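Local coordinates for protein putative mandelate racemase (Zymomonas mobilis, PDB 2OX4) that probably works as a lyase (dehydratase) of the enolase superfamily, binding a magnesium ion at the mouth of a barrel domain, at residues 14-17 against 18-21; 60-63 against 64-67; 274-277 against 278-282. All coordinates share one frame; numbering follows the deposited sequence.

Contact 1: 14-17 against 18-21; sequences HTRP and QSGQ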
ATOM      1  N   HIS C  14      -4.717  43.421 -26.410  1.00 15.17           N
ATOM      2  CA  HIS C  14      -5.112  42.990 -27.751  1.00 13.06           C
ATOM      3  C   HIS C  14      -4.075  42.067 -28.387  1.00 10.95           C
ATOM      4  O   HIS C  14      -2.896  42.106 -28.024  1.00 15.72           O
ATOM      5  CB  HIS C  14      -5.359  44.209 -28.646  1.00 13.78           C
ATOM      6  CG  HIS C  14      -6.530  45.044 -28.223  1.00 20.39           C
ATOM      7  ND1 HIS C  14      -6.672  46.366 -28.592  1.00 19.01           N
ATOM      8  CD2 HIS C  14      -7.615  44.744 -27.469  1.00 17.55           C
ATOM      9  CE1 HIS C  14      -7.793  46.844 -28.079  1.00 22.98           C
ATOM     10  NE2 HIS C  14      -8.385  45.880 -27.396  1.00 21.96           N
ATOM     11  N   THR C  15      -4.524  41.241 -29.332  1.00 15.10           N
ATOM     12  CA  THR C  15      -3.674  40.211 -29.946  1.00 13.89           C
ATOM     13  C   THR C  15      -2.279  40.729 -30.278  1.00 19.98           C
ATOM     14  O   THR C  15      -2.129  41.727 -30.983  1.00 20.12           O
ATOM     15  CB  THR C  15      -4.329  39.637 -31.210  1.00 18.19           C
ATOM     16  OG1 THR C  15      -5.646  39.196 -30.886  1.00 20.18           O
ATOM     17  CG2 THR C  15      -3.523  38.461 -31.767  1.00 19.57           C
ATOM     18  N   ARG C  16      -1.265  40.071 -29.731  1.00 15.24           N
ATOM     19  CA  ARG C  16       0.118  40.342 -30.107  1.00 16.57           C
ATOM     20  C   ARG C  16       0.377  39.707 -31.479  1.00 19.71           C
ATOM     21  O   ARG C  16       0.169  38.513 -31.650  1.00 19.09           O
ATOM     22  CB  ARG C  16       1.085  39.808 -29.034  1.00 18.68           C
ATOM     23  CG  ARG C  16       0.770  40.235 -27.566  1.00 20.44           C
ATOM     24  CD  ARG C  16       1.022  41.714 -27.285  1.00 17.12           C
ATOM     25  NE  ARG C  16       0.014  42.563 -27.913  1.00 21.87           N
ATOM     26  CZ  ARG C  16       0.210  43.828 -28.270  1.00 33.11           C
ATOM     27  NH1 ARG C  16      -0.773  44.513 -28.840  1.00 20.84           N
ATOM     28  NH2 ARG C  16       1.384  44.407 -28.054  1.00 23.00           N
ATOM     29  N   PRO C  17       0.776  40.520 -32.478  1.00 20.07           N
ATOM     30  CA  PRO C  17       0.809  40.100 -33.896  1.00 21.58           C
ATOM     31  C   PRO C  17       1.586  38.813 -34.203  1.00 24.28           C
ATOM     32  O   PRO C  17       1.028  37.893 -34.813  1.00 25.01           O
ATOM     33  CB  PRO C  17       1.467  41.291 -34.609  1.00 25.28           C
ATOM     34  CG  PRO C  17       1.299  42.444 -33.695  1.00 25.25           C
ATOM     35  CD  PRO C  17       1.198  41.923 -32.298  1.00 19.34           C
ATOM     36  N   GLN C  18       2.855  38.750 -33.803  1.00 18.46           N
ATOM     37  CA  GLN C  18       3.713  37.611 -34.143  1.00 25.23           C
ATOM     38  C   GLN C  18       3.329  36.335 -33.389  1.00 30.54           C
ATOM     39  O   GLN C  18       3.297  35.243 -33.966  1.00 28.89           O
ATOM     40  CB  GLN C  18       5.170  37.938 -33.841  1.00 25.22           C
ATOM     41  CG  GLN C  18       5.817  38.878 -34.823  1.00 31.00           C
ATOM     42  CD  GLN C  18       7.318  38.722 -34.814  1.00 37.24           C
ATOM     43  OE1 GLN C  18       7.857  37.811 -35.437  1.00 27.66           O
ATOM     44  NE2 GLN C  18       8.000  39.594 -34.078  1.00 31.92           N
ATOM     45  N   SER C  19       3.044  36.484 -32.098  1.00 27.93           N
ATOM     46  CA  SER C  19       2.828  35.337 -31.213  1.00 29.73           C
ATOM     47  C   SER C  19       1.359  34.920 -31.161  1.00 26.39           C
ATOM     48  O   SER C  19       1.048  33.773 -30.843  1.00 27.47           O
ATOM     49  CB  SER C  19       3.364  35.625 -29.805  1.00 28.38           C
ATOM     50  OG  SER C  19       2.634  36.673 -29.177  1.00 20.62           O
ATOM     51  N   GLY C  20       0.463  35.855 -31.476  1.00 19.96           N
ATOM     52  CA  GLY C  20      -0.972  35.604 -31.446  1.00 21.18           C
ATOM     53  C   GLY C  20      -1.544  35.638 -30.043  1.00 16.98           C
ATOM     54  O   GLY C  20      -2.718  35.348 -29.852  1.00 19.68           O
ATOM     55  N   GLN C  21      -0.713  36.006 -29.072  1.00 18.88           N
ATOM     56  CA  GLN C  21      -1.049  35.865 -27.650  1.00 16.72           C
ATOM     57  C   GLN C  21      -1.744  37.108 -27.112  1.00 18.29           C
ATOM     58  O   GLN C  21      -1.765  38.134 -27.781  1.00 16.02           O
ATOM     59  CB  GLN C  21       0.216  35.552 -26.862  1.00 13.59           C
ATOM     60  CG  GLN C  21       0.772  34.173 -27.206  1.00 20.33           C
ATOM     61  CD  GLN C  21       2.146  33.906 -26.636  1.00 25.22           C
ATOM     62  OE1 GLN C  21       2.661  34.678 -25.837  1.00 20.42           O
ATOM     63  NE2 GLN C  21       2.749  32.796 -27.050  1.00 29.17           N
TER
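The backbone doubles back between R16 and Q21, the end-to-end directions of 14-17 and 18-21 lying 148° apart. Two main-chain hydrogen bonds close the reversal. G20 N donates to R16 O at 2.7 Å, and R16 N donates to Q21 O at 2.8 Å in an almost straight bond. P17, Q18 and S19 keep helical backbone angles. G20 then turns to a positive phi of 78°, which favours glycine and brings Q21 back alongside R16.

R16 carries most of the side-chain contact. Its CG lies beside its own backbone N, and further bends at chi2 and chi3 fold the chain back towards H14. CG passes 3.3 Å from Q21 O. NE then bonds H14 O at 2.9 Å, with that oxygen at the guanidinium edge and close to its plane; NH1 adds a weak bond to the same oxygen. The group is thus fixed in its rotation, and NH2 meets E354 in a salt bridge and E351 O in a hydrogen bond. S19 OG stands between its backbone N and carbonyl carbon (chi1 65°), inside the turn. There it lies 3.5 Å from R16 CB and accepts a weak bond from Q21 N. T15 CG2 rests 3.7 Å from G20 O. The carboxylate of E351 receives the backbone N-H groups of Q18 and S19, while the Q18 amide binds the backbone of K139 and R141. Q21 OE1 bonds Y352 OH.

The R16 to G20 bond spans five residues and defines an alpha-turn. It sits in the loop after the first strand of the N-terminal capping domain, a loop that in enolase-superfamily enzymes commonly helps cover the active site; the side chain of Q21 lies about 11 Å from the magnesium ion.

Contact 2: 60-63 against 64-67; sequences ALLI and GEDP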
ATOM      1  N   ALA C  60     -14.622  42.744  -6.965  1.00 18.70           N
ATOM      2  CA  ALA C  60     -15.695  43.111  -6.041  1.00 21.42           C
ATOM      3  C   ALA C  60     -15.424  42.766  -4.573  1.00 22.89           C
ATOM      4  O   ALA C  60     -15.879  43.473  -3.679  1.00 22.08           O
ATOM      5  CB  ALA C  60     -17.025  42.528  -6.498  1.00 25.96           C
ATOM      6  N   LEU C  61     -14.682  41.689  -4.326  1.00 15.71           N
ATOM      7  CA  LEU C  61     -14.377  41.250  -2.966  1.00 18.69           C
ATOM      8  C   LEU C  61     -13.170  41.983  -2.389  1.00 21.35           C
ATOM      9  O   LEU C  61     -12.896  41.884  -1.189  1.00 22.92           O
ATOM     10  CB  LEU C  61     -14.118  39.735  -2.932  1.00 19.27           C
ATOM     11  CG  LEU C  61     -15.313  38.768  -2.852  1.00 27.93           C
ATOM     12  CD1 LEU C  61     -16.360  39.010  -3.934  1.00 28.04           C
ATOM     13  CD2 LEU C  61     -14.816  37.337  -2.914  1.00 17.06           C
ATOM     14  N   LEU C  62     -12.441  42.698  -3.245  1.00 14.03           N
ATOM     15  CA  LEU C  62     -11.133  43.238  -2.869  1.00 13.40           C
ATOM     16  C   LEU C  62     -11.119  44.748  -2.604  1.00 13.52           C
ATOM     17  O   LEU C  62     -10.262  45.234  -1.869  1.00 15.13           O
ATOM     18  CB  LEU C  62     -10.082  42.880  -3.918  1.00 10.67           C
ATOM     19  CG  LEU C  62      -9.946  41.361  -4.042  1.00 12.53           C
ATOM     20  CD1 LEU C  62      -8.986  40.985  -5.152  1.00 16.31           C
ATOM     21  CD2 LEU C  62      -9.520  40.756  -2.710  1.00 11.28           C
ATOM     22  N   ILE C  63     -12.031  45.489  -3.226  1.00 16.32           N
ATOM     23  CA  ILE C  63     -12.161  46.924  -2.929  1.00 13.89           C
ATOM     24  C   ILE C  63     -12.394  47.093  -1.428  1.00 15.80           C
ATOM     25  O   ILE C  63     -13.262  46.439  -0.859  1.00 18.11           O
ATOM     26  CB  ILE C  63     -13.319  47.581  -3.724  1.00 16.12           C
ATOM     27  CG1 ILE C  63     -13.145  47.355  -5.240  1.00 17.80           C
ATOM     28  CG2 ILE C  63     -13.439  49.076  -3.382  1.00 19.06           C
ATOM     29  CD1 ILE C  63     -12.025  48.148  -5.905  1.00 18.16           C
ATOM     30  N   GLY C  64     -11.597  47.946  -0.788  1.00 15.01           N
ATOM     31  CA  GLY C  64     -11.713  48.168   0.658  1.00 18.85           C
ATOM     32  C   GLY C  64     -10.721  47.370   1.491  1.00 20.21           C
ATOM     33  O   GLY C  64     -10.520  47.663   2.672  1.00 18.96           O
ATOM     34  N   GLU C  65     -10.096  46.358   0.885  1.00 15.72           N
ATOM     35  CA  GLU C  65      -9.157  45.490   1.606  1.00 13.96           C
ATOM     36  C   GLU C  65      -7.799  46.159   1.814  1.00 15.58           C
ATOM     37  O   GLU C  65      -7.402  47.051   1.055  1.00 17.77           O
ATOM     38  CB  GLU C  65      -8.923  44.174   0.848  1.00 17.50           C
ATOM     39  CG  GLU C  65     -10.108  43.196   0.849  1.00 19.18           C
ATOM     40  CD  GLU C  65     -10.456  42.673   2.238  1.00 42.93           C
ATOM     41  OE1 GLU C  65     -11.658  42.514   2.532  1.00 52.87           O
ATOM     42  OE2 GLU C  65      -9.533  42.423   3.039  1.00 40.05           O
ATOM     43  N   ASP C  66      -7.090  45.691   2.835  1.00 13.37           N
ATOM     44  CA  ASP C  66      -5.709  46.076   3.091  1.00 13.55           C
ATOM     45  C   ASP C  66      -4.780  45.099   2.370  1.00 15.63           C
ATOM     46  O   ASP C  66      -4.710  43.918   2.733  1.00 13.36           O
ATOM     47  CB  ASP C  66      -5.443  46.010   4.594  1.00 15.22           C
ATOM     48  CG  ASP C  66      -4.066  46.532   4.988  1.00 15.30           C
ATOM     49  OD1 ASP C  66      -3.186  46.712   4.124  1.00 16.36           O
ATOM     50  OD2 ASP C  66      -3.869  46.783   6.193  1.00 18.92           O
ATOM     51  N   PRO C  67      -4.043  45.593   1.360  1.00 14.75           N
ATOM     52  CA  PRO C  67      -3.129  44.747   0.577  1.00 13.05           C
ATOM     53  C   PRO C  67      -1.990  44.088   1.378  1.00 10.48           C
ATOM     54  O   PRO C  67      -1.337  43.183   0.865  1.00 13.53           O
ATOM     55  CB  PRO C  67      -2.577  45.709  -0.483  1.00 20.25           C
ATOM     56  CG  PRO C  67      -2.792  47.075   0.083  1.00 18.70           C
ATOM     57  CD  PRO C  67      -4.035  46.996   0.895  1.00 13.38           C
TER
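A type II beta turn runs from L62 to E65 where helix 48-62 gives way to the loop before helix 70-79. E65 N closes it by donating to L62 O at 3.0 Å. The donor stands above the carbonyl plane of L62, 40° out of it, so the bond does not follow a lone pair. I63 and G64 fill the two corners. G64 has a phi of 98°. A beta carbon there would fall only 2.4 Å from I63 O, so any side chain would clash at this corner.

E65 reaches back across the mouth of the turn. Its CB is 3.2 Å from L62 O, the oxygen that its own N-H already grips. The first torsion (chi1 -71°) sets E65 CG beside the backbone N, 3.4 Å from L62 O and 3.7 Å from L61 O. The bend at chi2 then turns the carboxylate. L62 CD2 approaches E65 CG more loosely, at 4.4 Å.

The turn belongs to the N-terminal capping domain, where helices pack on an antiparallel sheet. G64 and E65 form backbone hydrogen bonds with I5, which ties the turn to the start of strand 5-13. I63 packs on I8 of that strand. L62 packs against I8 too, and against F98 and F102 of helix 89-110.

K76 of helix 70-79, outside the two segments, serves both of them. K76 NZ forms a salt bridge with E65 OE1 and a hydrogen bond with L61 O. The lysine charge is probably shared between the L61 carbonyl and the E65 carboxylate. The L61 side chain turns the other way and packs on V46 of a second subunit.

Contact 3: 274-277 against 278-282; sequences GFLP and FLEDR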
ATOM      1  N   GLY C 274      -2.451  21.134  -5.904  1.00  6.92           N
ATOM      2  CA  GLY C 274      -2.086  20.570  -7.208  1.00  7.39           C
ATOM      3  C   GLY C 274      -0.778  19.808  -7.147  1.00  8.81           C
ATOM      4  O   GLY C 274      -0.658  18.705  -7.703  1.00  7.45           O
ATOM      5  N   PHE C 275       0.208  20.382  -6.460  1.00  7.39           N
ATOM      6  CA  PHE C 275       1.541  19.772  -6.401  1.00  9.52           C
ATOM      7  C   PHE C 275       1.645  18.576  -5.468  1.00  9.85           C
ATOM      8  O   PHE C 275       2.465  17.678  -5.683  1.00  7.50           O
ATOM      9  CB  PHE C 275       2.613  20.820  -6.127  1.00  8.12           C
ATOM     10  CG  PHE C 275       2.915  21.656  -7.334  1.00  8.59           C
ATOM     11  CD1 PHE C 275       3.783  21.174  -8.314  1.00 10.00           C
ATOM     12  CD2 PHE C 275       2.292  22.893  -7.529  1.00  4.77           C
ATOM     13  CE1 PHE C 275       4.047  21.918  -9.464  1.00 12.50           C
ATOM     14  CE2 PHE C 275       2.556  23.648  -8.684  1.00  7.37           C
ATOM     15  CZ  PHE C 275       3.441  23.157  -9.644  1.00  6.39           C
ATOM     16  N   LEU C 276       0.780  18.555  -4.461  1.00  7.02           N
ATOM     17  CA  LEU C 276       0.818  17.522  -3.422  1.00  7.54           C
ATOM     18  C   LEU C 276       0.962  16.073  -3.932  1.00  6.09           C
ATOM     19  O   LEU C 276       1.896  15.393  -3.529  1.00  7.47           O
ATOM     20  CB  LEU C 276      -0.348  17.669  -2.433  1.00  7.55           C
ATOM     21  CG  LEU C 276      -0.478  16.540  -1.391  1.00 15.37           C
ATOM     22  CD1 LEU C 276       0.676  16.556  -0.398  1.00 10.51           C
ATOM     23  CD2 LEU C 276      -1.821  16.619  -0.664  1.00 12.65           C
ATOM     24  N   PRO C 277       0.058  15.606  -4.815  1.00  8.69           N
ATOM     25  CA  PRO C 277       0.173  14.219  -5.263  1.00  8.87           C
ATOM     26  C   PRO C 277       1.492  13.884  -5.965  1.00  8.97           C
ATOM     27  O   PRO C 277       1.996  12.779  -5.801  1.00  9.72           O
ATOM     28  CB  PRO C 277      -0.991  14.071  -6.247  1.00  9.31           C
ATOM     29  CG  PRO C 277      -1.361  15.445  -6.627  1.00 10.92           C
ATOM     30  CD  PRO C 277      -1.120  16.260  -5.417  1.00 10.44           C
ATOM     31  N   PHE C 278       2.029  14.830  -6.738  1.00  7.65           N
ATOM     32  CA  PHE C 278       3.298  14.639  -7.442  1.00  8.41           C
ATOM     33  C   PHE C 278       4.462  14.564  -6.465  1.00  9.75           C
ATOM     34  O   PHE C 278       5.424  13.832  -6.690  1.00 11.05           O
ATOM     35  CB  PHE C 278       3.531  15.781  -8.439  1.00  7.31           C
ATOM     36  CG  PHE C 278       2.537  15.806  -9.561  1.00  8.40           C
ATOM     37  CD1 PHE C 278       2.711  14.992 -10.689  1.00 13.23           C
ATOM     38  CD2 PHE C 278       1.415  16.618  -9.485  1.00  7.98           C
ATOM     39  CE1 PHE C 278       1.774  14.994 -11.720  1.00 12.99           C
ATOM     40  CE2 PHE C 278       0.470  16.632 -10.523  1.00  8.31           C
ATOM     41  CZ  PHE C 278       0.659  15.821 -11.642  1.00 11.51           C
ATOM     42  N   LEU C 279       4.356  15.321  -5.377  1.00  8.30           N
ATOM     43  CA  LEU C 279       5.343  15.269  -4.298  1.00  9.10           C
ATOM     44  C   LEU C 279       5.246  13.971  -3.476  1.00  8.46           C
ATOM     45  O   LEU C 279       6.263  13.334  -3.196  1.00 11.43           O
ATOM     46  CB  LEU C 279       5.206  16.513  -3.411  1.00  9.49           C
ATOM     47  CG  LEU C 279       5.571  17.858  -4.071  1.00  8.64           C
ATOM     48  CD1 LEU C 279       5.393  18.995  -3.088  1.00 15.23           C
ATOM     49  CD2 LEU C 279       6.992  17.869  -4.652  1.00 13.85           C
ATOM     50  N   GLU C 280       4.027  13.567  -3.121  1.00  9.72           N
ATOM     51  CA  GLU C 280       3.797  12.270  -2.470  1.00 12.60           C
ATOM     52  C   GLU C 280       4.381  11.099  -3.280  1.00 17.29           C
ATOM     53  O   GLU C 280       5.031  10.219  -2.720  1.00 14.28           O
ATOM     54  CB  GLU C 280       2.304  12.032  -2.246  1.00 13.54           C
ATOM     55  CG  GLU C 280       1.666  12.930  -1.193  1.00 17.79           C
ATOM     56  CD  GLU C 280       0.134  12.800  -1.164  1.00 26.24           C
ATOM     57  OE1 GLU C 280      -0.475  12.510  -2.223  1.00 45.29           O
ATOM     58  OE2 GLU C 280      -0.462  12.987  -0.085  1.00 38.28           O
ATOM     59  N   ASP C 281       4.173  11.116  -4.596  1.00 10.86           N
ATOM     60  CA  ASP C 281       4.705  10.075  -5.482  1.00 10.57           C
ATOM     61  C   ASP C 281       6.182  10.271  -5.813  1.00 13.67           C
ATOM     62  O   ASP C 281       6.802   9.394  -6.444  1.00 12.63           O
ATOM     63  CB  ASP C 281       3.953  10.074  -6.802  1.00  9.39           C
ATOM     64  CG  ASP C 281       2.532   9.571  -6.672  1.00 16.32           C
ATOM     65  OD1 ASP C 281       1.761   9.812  -7.611  1.00 14.75           O
ATOM     66  OD2 ASP C 281       2.189   8.938  -5.652  1.00 15.90           O
ATOM     67  N   ARG C 282       6.719  11.428  -5.423  1.00  9.64           N
ATOM     68  CA  ARG C 282       8.064  11.888  -5.812  1.00  9.52           C
ATOM     69  C   ARG C 282       8.331  11.773  -7.330  1.00 10.71           C
ATOM     70  O   ARG C 282       9.396  11.330  -7.762  1.00 11.74           O
ATOM     71  CB  ARG C 282       9.155  11.211  -4.945  1.00 12.71           C
ATOM     72  CG  ARG C 282      10.601  11.765  -5.100  1.00 10.91           C
ATOM     73  CD  ARG C 282      10.657  13.283  -5.032  1.00 11.26           C
ATOM     74  NE  ARG C 282      11.966  13.878  -5.373  1.00 11.67           N
ATOM     75  CZ  ARG C 282      12.522  13.878  -6.590  1.00 10.20           C
ATOM     76  NH1 ARG C 282      13.675  14.513  -6.790  1.00  9.86           N
ATOM     77  NH2 ARG C 282      11.938  13.253  -7.611  1.00 13.37           N
TER
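The backbone from G274 to E280 is helical, and three main-chain bonds join the two segments with i to i+4 spacing. L279 N donates to F275 O, E280 N to L276 O at 2.8 Å, and D281 N to P277 O at 3.0 Å. P277 has no N-H to give to the turn before it, and the helix kinks there. R282 then leaves the helix with a phi of 49° in a Schellman motif, its N bonded to L279 O.

E280 reaches back along the helix over L276. Its CG is 3.4 Å from L276 O, and the extended chain crosses the leucine obliquely, placing OE2 3.8 Å from L276 CD1. L276 meets it because its CG is anti to the backbone N (chi1 174°). E280 OE1 lies on the proline side, 3.5 Å from P277 CA. With E280 cut back to an alanine, the L276 methyls and P277 CA would probably lose the chain lying across them, opening a gap there.

Helix 271-280 links strands 263-265 and 286-287 in a beta-alpha-beta unit of the TIM-type barrel. On another side of the helix F278 turns its ring edge to the backbone: CD2 is 3.4 Å from G274 O, which lies in the ring plane. P277 CG lies 4.2 Å from the same CD2. F278 also packs on L252 of helix 250-258, and F275 and L279 pack on helix 296-309. L276 touches I309 and N248 of two neighbouring subunits. The R282 guanidinium forms a salt bridge with D285 and hydrogen bonds with the carbonyls of F310 and E311.

From the N terminus the three contacts follow in series, each local, with no nesting or crossing. Contact 1 closes a turn in the loop between strands 5-13 and 24-30, on the side of the capping domain that faces the barrel. Contact 2 comes next, in the same domain, and closes the turn that ends helix 48-62 next to the start of strand 5-13. The nearest atoms of contacts 1 and 2 are about 22 Å apart. Contact 3 lies much later, in the barrel domain, on the C-terminal part of the helix between strands 263-265 and 286-287. It sits across the chain's centre from contact 1, and the centres of contacts 1 and 3 are about 35 Å apart. None touches another.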